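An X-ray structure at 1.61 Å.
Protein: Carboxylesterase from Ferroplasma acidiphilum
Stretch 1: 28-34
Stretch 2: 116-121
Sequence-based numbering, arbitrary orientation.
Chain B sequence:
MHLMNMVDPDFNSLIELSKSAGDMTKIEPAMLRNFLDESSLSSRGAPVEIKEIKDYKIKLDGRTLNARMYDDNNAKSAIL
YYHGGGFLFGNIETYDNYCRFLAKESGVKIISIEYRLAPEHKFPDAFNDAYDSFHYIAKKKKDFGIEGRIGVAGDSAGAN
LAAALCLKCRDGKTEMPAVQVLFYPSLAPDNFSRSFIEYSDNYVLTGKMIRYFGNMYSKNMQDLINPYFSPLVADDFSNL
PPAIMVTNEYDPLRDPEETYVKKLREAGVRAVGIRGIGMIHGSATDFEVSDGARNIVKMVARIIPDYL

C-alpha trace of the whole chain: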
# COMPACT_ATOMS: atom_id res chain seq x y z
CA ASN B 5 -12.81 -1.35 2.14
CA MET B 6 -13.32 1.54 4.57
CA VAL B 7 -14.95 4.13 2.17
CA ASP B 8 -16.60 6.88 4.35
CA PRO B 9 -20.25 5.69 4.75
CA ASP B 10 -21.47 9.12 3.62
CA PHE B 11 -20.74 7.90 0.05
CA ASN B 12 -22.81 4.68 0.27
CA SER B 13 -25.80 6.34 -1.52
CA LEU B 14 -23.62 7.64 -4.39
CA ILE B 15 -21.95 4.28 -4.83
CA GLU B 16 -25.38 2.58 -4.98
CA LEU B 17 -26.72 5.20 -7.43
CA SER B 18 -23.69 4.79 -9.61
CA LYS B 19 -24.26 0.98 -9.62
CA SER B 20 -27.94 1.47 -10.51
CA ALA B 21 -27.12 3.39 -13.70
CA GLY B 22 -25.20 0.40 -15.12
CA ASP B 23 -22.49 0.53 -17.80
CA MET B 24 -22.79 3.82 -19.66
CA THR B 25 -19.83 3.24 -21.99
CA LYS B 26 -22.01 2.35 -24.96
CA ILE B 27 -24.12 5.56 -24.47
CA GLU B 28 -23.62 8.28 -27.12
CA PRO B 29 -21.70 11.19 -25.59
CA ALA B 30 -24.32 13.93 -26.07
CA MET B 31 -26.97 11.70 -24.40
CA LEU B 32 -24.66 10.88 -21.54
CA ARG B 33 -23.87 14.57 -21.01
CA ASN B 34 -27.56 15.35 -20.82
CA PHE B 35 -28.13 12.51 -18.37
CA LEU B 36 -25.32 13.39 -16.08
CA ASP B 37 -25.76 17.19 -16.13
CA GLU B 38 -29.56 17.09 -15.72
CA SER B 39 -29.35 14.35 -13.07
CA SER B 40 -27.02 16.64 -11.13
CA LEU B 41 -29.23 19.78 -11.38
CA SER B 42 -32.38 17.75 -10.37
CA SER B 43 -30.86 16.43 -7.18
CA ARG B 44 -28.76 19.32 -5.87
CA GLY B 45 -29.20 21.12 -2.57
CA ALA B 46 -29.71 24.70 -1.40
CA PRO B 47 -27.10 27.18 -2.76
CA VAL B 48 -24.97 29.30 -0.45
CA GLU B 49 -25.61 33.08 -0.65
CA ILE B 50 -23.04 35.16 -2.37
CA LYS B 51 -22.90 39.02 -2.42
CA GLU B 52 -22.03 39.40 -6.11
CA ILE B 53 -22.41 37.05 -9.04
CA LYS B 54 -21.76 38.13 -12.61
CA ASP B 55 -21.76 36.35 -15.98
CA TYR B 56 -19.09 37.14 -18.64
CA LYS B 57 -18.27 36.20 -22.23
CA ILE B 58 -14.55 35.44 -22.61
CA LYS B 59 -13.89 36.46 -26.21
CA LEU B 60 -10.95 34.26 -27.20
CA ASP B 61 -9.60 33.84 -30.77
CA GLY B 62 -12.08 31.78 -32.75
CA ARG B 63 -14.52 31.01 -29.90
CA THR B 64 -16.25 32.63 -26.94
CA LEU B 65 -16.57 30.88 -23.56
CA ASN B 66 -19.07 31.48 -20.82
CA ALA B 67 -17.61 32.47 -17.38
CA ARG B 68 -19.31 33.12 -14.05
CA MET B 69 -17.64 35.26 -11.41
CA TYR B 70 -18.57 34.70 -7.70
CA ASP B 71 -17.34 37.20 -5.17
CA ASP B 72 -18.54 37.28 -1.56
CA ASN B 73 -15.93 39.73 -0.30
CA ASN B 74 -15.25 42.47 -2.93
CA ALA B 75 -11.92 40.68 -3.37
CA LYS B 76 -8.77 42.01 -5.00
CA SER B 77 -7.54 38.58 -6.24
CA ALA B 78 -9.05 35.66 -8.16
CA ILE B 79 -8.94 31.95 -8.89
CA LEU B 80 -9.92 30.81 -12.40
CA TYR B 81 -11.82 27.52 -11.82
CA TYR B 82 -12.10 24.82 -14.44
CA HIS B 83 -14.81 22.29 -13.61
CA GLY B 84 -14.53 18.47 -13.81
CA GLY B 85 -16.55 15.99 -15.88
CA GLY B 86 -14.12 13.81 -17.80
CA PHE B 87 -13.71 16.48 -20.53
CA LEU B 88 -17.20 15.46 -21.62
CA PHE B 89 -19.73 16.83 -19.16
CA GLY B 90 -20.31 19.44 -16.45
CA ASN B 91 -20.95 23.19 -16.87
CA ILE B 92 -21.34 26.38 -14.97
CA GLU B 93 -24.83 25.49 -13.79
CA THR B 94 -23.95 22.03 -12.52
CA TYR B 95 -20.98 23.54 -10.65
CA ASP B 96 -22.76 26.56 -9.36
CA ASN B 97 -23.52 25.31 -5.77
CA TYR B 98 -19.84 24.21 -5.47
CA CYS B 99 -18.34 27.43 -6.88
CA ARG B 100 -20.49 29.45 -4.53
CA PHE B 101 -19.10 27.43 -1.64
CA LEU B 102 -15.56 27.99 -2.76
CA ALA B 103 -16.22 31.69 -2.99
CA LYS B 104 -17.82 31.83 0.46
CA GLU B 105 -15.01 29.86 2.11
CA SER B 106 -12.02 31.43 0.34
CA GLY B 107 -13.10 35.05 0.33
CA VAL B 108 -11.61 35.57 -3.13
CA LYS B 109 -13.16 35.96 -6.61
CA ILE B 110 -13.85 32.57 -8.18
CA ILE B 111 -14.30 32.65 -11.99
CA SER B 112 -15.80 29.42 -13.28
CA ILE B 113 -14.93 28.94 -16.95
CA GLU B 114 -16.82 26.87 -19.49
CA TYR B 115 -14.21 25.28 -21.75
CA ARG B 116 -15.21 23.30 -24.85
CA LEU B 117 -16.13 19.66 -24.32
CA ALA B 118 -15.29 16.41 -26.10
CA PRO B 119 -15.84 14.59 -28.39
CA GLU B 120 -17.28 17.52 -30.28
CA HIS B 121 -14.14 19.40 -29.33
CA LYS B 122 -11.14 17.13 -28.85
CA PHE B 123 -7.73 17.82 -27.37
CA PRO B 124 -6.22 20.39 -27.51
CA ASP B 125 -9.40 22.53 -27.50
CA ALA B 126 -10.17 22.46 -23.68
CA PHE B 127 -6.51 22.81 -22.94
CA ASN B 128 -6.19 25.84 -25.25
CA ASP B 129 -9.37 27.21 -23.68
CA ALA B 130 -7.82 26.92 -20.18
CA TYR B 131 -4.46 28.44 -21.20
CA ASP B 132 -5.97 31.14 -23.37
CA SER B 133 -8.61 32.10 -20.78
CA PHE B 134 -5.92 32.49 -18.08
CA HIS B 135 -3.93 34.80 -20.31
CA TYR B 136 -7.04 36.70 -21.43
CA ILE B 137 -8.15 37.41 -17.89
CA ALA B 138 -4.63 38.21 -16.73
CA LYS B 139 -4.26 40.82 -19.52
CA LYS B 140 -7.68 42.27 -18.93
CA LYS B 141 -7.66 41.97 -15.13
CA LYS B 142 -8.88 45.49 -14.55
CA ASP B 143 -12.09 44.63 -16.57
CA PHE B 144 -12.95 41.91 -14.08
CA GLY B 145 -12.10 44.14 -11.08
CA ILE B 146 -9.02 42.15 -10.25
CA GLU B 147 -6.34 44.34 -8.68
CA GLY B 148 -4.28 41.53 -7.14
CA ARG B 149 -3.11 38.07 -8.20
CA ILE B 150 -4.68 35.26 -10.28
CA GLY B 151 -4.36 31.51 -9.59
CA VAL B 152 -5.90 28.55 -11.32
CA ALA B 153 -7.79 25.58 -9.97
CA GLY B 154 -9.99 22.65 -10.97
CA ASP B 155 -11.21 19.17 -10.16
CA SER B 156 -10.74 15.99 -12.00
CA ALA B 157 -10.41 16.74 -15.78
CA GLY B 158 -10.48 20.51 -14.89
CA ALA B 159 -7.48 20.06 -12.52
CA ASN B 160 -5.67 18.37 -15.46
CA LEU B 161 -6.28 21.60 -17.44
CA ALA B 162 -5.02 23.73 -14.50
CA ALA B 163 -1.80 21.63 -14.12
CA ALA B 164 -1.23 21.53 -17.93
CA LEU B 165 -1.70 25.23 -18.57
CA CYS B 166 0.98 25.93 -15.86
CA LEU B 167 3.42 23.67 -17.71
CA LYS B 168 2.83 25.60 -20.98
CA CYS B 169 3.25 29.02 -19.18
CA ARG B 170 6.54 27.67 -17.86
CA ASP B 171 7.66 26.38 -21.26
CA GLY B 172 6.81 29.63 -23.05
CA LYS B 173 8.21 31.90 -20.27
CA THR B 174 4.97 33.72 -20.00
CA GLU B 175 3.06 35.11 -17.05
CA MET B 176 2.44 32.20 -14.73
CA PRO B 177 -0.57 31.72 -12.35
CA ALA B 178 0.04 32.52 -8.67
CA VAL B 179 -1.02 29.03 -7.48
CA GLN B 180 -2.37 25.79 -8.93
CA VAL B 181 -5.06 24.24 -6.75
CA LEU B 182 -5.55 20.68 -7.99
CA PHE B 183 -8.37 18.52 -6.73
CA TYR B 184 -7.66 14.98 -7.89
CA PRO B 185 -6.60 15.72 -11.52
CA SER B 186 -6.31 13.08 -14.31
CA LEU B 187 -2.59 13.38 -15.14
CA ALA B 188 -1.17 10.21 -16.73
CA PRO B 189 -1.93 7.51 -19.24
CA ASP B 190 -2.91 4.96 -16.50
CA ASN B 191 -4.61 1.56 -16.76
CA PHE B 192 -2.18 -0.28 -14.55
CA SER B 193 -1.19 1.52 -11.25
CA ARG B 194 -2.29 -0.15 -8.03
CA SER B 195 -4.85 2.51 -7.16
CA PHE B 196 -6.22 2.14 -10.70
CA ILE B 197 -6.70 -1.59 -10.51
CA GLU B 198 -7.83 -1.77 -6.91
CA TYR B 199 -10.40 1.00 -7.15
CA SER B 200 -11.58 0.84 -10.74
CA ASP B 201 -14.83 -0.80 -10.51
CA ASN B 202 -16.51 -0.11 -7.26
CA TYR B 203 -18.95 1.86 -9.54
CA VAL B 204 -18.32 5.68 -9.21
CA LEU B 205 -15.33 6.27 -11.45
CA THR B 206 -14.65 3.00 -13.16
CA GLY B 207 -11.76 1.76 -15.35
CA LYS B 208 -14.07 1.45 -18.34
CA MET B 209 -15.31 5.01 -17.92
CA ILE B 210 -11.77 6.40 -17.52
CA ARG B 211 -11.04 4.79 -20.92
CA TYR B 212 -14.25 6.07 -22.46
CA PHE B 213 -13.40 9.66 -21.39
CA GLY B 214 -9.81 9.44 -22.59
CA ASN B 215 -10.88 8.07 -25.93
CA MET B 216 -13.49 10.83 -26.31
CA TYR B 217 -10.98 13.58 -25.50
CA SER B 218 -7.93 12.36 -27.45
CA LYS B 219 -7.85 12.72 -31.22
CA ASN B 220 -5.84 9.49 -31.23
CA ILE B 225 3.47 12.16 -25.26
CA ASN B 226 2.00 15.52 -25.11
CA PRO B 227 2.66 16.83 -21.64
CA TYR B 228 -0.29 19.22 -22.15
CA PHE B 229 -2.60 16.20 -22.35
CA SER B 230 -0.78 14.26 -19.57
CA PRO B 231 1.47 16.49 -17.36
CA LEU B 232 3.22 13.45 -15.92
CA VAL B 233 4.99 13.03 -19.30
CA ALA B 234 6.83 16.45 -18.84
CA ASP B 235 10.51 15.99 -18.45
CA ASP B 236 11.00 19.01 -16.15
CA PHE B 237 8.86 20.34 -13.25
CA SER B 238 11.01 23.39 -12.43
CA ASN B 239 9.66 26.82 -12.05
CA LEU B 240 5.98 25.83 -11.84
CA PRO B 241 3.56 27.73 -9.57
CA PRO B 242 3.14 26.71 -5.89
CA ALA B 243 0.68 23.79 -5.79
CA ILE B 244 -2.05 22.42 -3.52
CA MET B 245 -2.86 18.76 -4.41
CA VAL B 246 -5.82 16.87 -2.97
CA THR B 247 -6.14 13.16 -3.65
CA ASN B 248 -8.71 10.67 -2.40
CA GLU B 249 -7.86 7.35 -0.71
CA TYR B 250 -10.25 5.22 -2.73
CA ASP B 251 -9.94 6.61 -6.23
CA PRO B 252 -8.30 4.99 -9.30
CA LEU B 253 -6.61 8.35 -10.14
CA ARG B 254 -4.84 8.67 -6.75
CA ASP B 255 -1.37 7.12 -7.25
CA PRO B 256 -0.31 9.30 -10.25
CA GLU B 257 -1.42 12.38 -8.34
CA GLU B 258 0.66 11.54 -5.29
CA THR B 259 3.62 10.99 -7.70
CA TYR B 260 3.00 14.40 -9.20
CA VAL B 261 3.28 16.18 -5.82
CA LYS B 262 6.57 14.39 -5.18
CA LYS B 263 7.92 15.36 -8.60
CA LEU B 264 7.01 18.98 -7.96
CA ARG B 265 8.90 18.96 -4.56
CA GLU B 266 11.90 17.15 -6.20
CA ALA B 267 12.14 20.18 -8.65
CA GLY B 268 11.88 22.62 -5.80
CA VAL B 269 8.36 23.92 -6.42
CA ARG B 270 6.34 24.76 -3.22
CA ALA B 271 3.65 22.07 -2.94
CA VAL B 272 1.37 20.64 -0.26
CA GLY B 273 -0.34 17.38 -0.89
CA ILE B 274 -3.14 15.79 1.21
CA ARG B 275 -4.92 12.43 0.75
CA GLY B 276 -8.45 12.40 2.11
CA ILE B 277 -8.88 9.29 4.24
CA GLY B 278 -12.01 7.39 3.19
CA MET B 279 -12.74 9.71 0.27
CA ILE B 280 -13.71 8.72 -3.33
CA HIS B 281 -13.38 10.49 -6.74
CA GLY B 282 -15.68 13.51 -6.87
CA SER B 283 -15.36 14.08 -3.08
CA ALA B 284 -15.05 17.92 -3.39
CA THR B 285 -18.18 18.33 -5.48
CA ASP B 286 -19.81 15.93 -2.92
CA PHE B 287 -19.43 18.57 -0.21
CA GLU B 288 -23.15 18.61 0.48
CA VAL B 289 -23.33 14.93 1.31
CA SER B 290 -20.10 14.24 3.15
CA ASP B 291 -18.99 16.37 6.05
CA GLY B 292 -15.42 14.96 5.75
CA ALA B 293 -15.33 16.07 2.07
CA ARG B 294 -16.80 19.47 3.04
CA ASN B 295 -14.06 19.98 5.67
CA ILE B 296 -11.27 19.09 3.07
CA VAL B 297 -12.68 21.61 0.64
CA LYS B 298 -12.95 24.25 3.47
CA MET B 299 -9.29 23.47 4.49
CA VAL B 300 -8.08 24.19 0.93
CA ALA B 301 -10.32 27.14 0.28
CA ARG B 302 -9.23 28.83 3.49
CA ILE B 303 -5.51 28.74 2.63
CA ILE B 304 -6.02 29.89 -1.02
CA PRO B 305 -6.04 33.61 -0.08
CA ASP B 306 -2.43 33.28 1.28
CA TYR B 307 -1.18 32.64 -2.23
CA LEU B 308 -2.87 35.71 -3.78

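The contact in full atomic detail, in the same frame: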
# COMPACT_ATOMS: atom_id res chain seq x y z
N GLU B 28 -24.16 7.23 -26.25
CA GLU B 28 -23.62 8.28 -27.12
C GLU B 28 -23.27 9.48 -26.26
O GLU B 28 -24.00 9.78 -25.28
CB GLU B 28 -24.60 8.66 -28.23
CG GLU B 28 -24.76 7.53 -29.31
CD GLU B 28 -23.42 7.12 -29.98
OE1 GLU B 28 -22.64 8.03 -30.38
OE2 GLU B 28 -23.15 5.89 -30.10
N PRO B 29 -22.12 10.13 -26.53
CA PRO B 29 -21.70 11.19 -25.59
C PRO B 29 -22.70 12.30 -25.33
O PRO B 29 -22.82 12.72 -24.17
CB PRO B 29 -20.43 11.77 -26.21
CG PRO B 29 -20.13 10.88 -27.38
CD PRO B 29 -21.10 9.80 -27.53
N ALA B 30 -23.38 12.83 -26.34
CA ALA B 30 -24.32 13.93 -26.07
C ALA B 30 -25.49 13.46 -25.15
O ALA B 30 -25.97 14.20 -24.28
CB ALA B 30 -24.89 14.50 -27.38
N MET B 31 -25.91 12.21 -25.32
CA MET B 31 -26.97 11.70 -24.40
C MET B 31 -26.48 11.53 -22.99
O MET B 31 -27.15 11.88 -22.03
CB MET B 31 -27.41 10.32 -24.93
CG MET B 31 -28.09 10.45 -26.25
SD MET B 31 -29.84 10.69 -25.78
CE MET B 31 -30.07 8.95 -25.42
N LEU B 32 -25.23 11.05 -22.86
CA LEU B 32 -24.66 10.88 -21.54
C LEU B 32 -24.47 12.22 -20.83
O LEU B 32 -24.71 12.32 -19.66
CB LEU B 32 -23.32 10.14 -21.65
CG LEU B 32 -22.54 9.95 -20.38
CD1 LEU B 32 -23.29 8.93 -19.45
CD2 LEU B 32 -21.22 9.39 -20.78
N ARG B 33 -24.05 13.23 -21.55
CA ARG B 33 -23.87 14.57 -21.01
C ARG B 33 -25.20 15.08 -20.46
O ARG B 33 -25.28 15.59 -19.38
CB ARG B 33 -23.37 15.49 -22.13
CG ARG B 33 -23.24 17.01 -21.73
CD ARG B 33 -22.81 17.86 -22.88
NE ARG B 33 -21.48 17.44 -23.31
CZ ARG B 33 -21.16 17.06 -24.54
NH1 ARG B 33 -22.08 17.07 -25.56
NH2 ARG B 33 -19.91 16.65 -24.83
N ASN B 34 -26.25 14.96 -21.28
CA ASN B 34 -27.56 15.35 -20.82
C ASN B 34 -27.97 14.59 -19.54
O ASN B 34 -28.42 15.20 -18.57
CB ASN B 34 -28.56 15.04 -21.95
CG ASN B 34 -29.99 14.97 -21.44
OD1 ASN B 34 -30.56 13.88 -21.10
ND2 ASN B 34 -30.55 16.12 -21.29
N ARG B 116 -14.48 24.12 -23.82
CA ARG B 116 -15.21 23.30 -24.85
C ARG B 116 -15.02 21.81 -24.50
O ARG B 116 -13.93 21.36 -24.03
CB ARG B 116 -14.71 23.63 -26.24
CG ARG B 116 -15.19 25.08 -26.60
CD ARG B 116 -14.55 25.54 -27.94
NE ARG B 116 -13.09 25.57 -27.80
CZ ARG B 116 -12.20 25.71 -28.78
NH1 ARG B 116 -12.74 25.80 -30.04
NH2 ARG B 116 -10.89 25.72 -28.57
N LEU B 117 -16.07 21.03 -24.76
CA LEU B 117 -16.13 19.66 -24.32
C LEU B 117 -16.02 18.68 -25.49
O LEU B 117 -16.40 18.94 -26.62
CB LEU B 117 -17.47 19.39 -23.55
CG LEU B 117 -17.61 20.31 -22.38
CD1 LEU B 117 -19.13 20.18 -21.86
CD2 LEU B 117 -16.61 19.92 -21.30
N ALA B 118 -15.51 17.49 -25.15
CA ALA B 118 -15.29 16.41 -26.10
C ALA B 118 -16.52 15.50 -26.10
O ALA B 118 -17.34 15.54 -25.14
CB ALA B 118 -14.09 15.58 -25.59
N PRO B 119 -16.71 14.75 -27.22
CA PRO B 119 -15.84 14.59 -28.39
C PRO B 119 -16.08 15.62 -29.47
O PRO B 119 -15.32 15.61 -30.47
CB PRO B 119 -16.26 13.19 -28.95
CG PRO B 119 -17.74 13.18 -28.59
CD PRO B 119 -17.85 13.81 -27.23
N GLU B 120 -17.06 16.52 -29.25
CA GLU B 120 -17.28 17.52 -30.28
C GLU B 120 -16.04 18.37 -30.45
O GLU B 120 -15.74 18.81 -31.57
CB GLU B 120 -18.52 18.36 -29.99
CG GLU B 120 -19.84 17.56 -29.93
CD GLU B 120 -20.19 16.99 -28.53
OE1 GLU B 120 -21.37 16.60 -28.34
OE2 GLU B 120 -19.33 16.97 -27.62
N HIS B 121 -15.33 18.58 -29.35
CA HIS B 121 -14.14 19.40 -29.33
C HIS B 121 -13.06 18.55 -28.62
O HIS B 121 -13.09 18.38 -27.38
CB HIS B 121 -14.33 20.74 -28.62
CG HIS B 121 -15.42 21.56 -29.20
ND1 HIS B 121 -15.24 22.36 -30.31
CD2 HIS B 121 -16.71 21.68 -28.83
CE1 HIS B 121 -16.41 22.91 -30.61
NE2 HIS B 121 -17.31 22.50 -29.74

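The first turns of a helix, beginning at Pro29, lie against an irregular segment, residues 116-121, more than eighty positions further along the chain. Their backbones are closest where the CA atoms of Pro29 and Pro119 come within 7.3 Å of each other; from there they diverge, so that the CA atoms of Arg33 and Leu117 are 9.8 Å apart. The contact is small, burying 235 Å² over both sides, and it depends on one long side chain to span the wider end.

Glu28 occupies the N-cap position and does not touch the other stretch. Glu28 O accepts a hydrogen bond from Leu32 N (3.0 Å), which helps to establish the first helical turn. Proline suits the first turn of a helix, because the backbone nitrogens there have no preceding carbonyl to bond, and the ring already holds phi near the helical value, here -55° at Pro29. Its CA-to-CB bond points toward the second stretch, and Pro29 CB meets Pro119 CD at 3.4 Å. This is a compact apolar contact between two rigid rings. The peptide bond before Pro119 is cis, a form far more accessible to proline than to other residues.

Ala30 points sideways and adds little: Ala30 CB lies 4.2 Å from Glu120 OE1. Met31 and Leu32 are out of reach of the other stretch, Leu32 being buried elsewhere in the structure.

One turn after Pro29, Arg33 again points toward the partner, as the periodicity of the helix allows; Arg33 N donates to Pro29 O at 2.9 Å. Its side chain leaves the helix with chi1 and chi2 both t, then bends at chi3 (m), carrying the guanidinium across the gap. There it forms a two-pronged salt bridge with Glu120: Arg33 NH1 donates to Glu120 OE1 at 2.9 Å with a nearly straight angle of 168°, and Arg33 NH2 donates to Glu120 OE2 at 2.9 Å with a more bent angle of 145°. Two nitrogens facing two oxygens match both charge and shape. Although the CA-to-CB bond of Glu120 points sideways, the end of its side chain comes nearer, bringing the carboxylate to the edge of the guanidinium. Ala118 O also lies at that edge, 2.8 Å from Arg33 NH2, but the angle is too poor for a hydrogen bond. Leu117 CB approaches Arg33 NH2 obliquely at 3.9 Å, adding an apolar neighbour to the charged group.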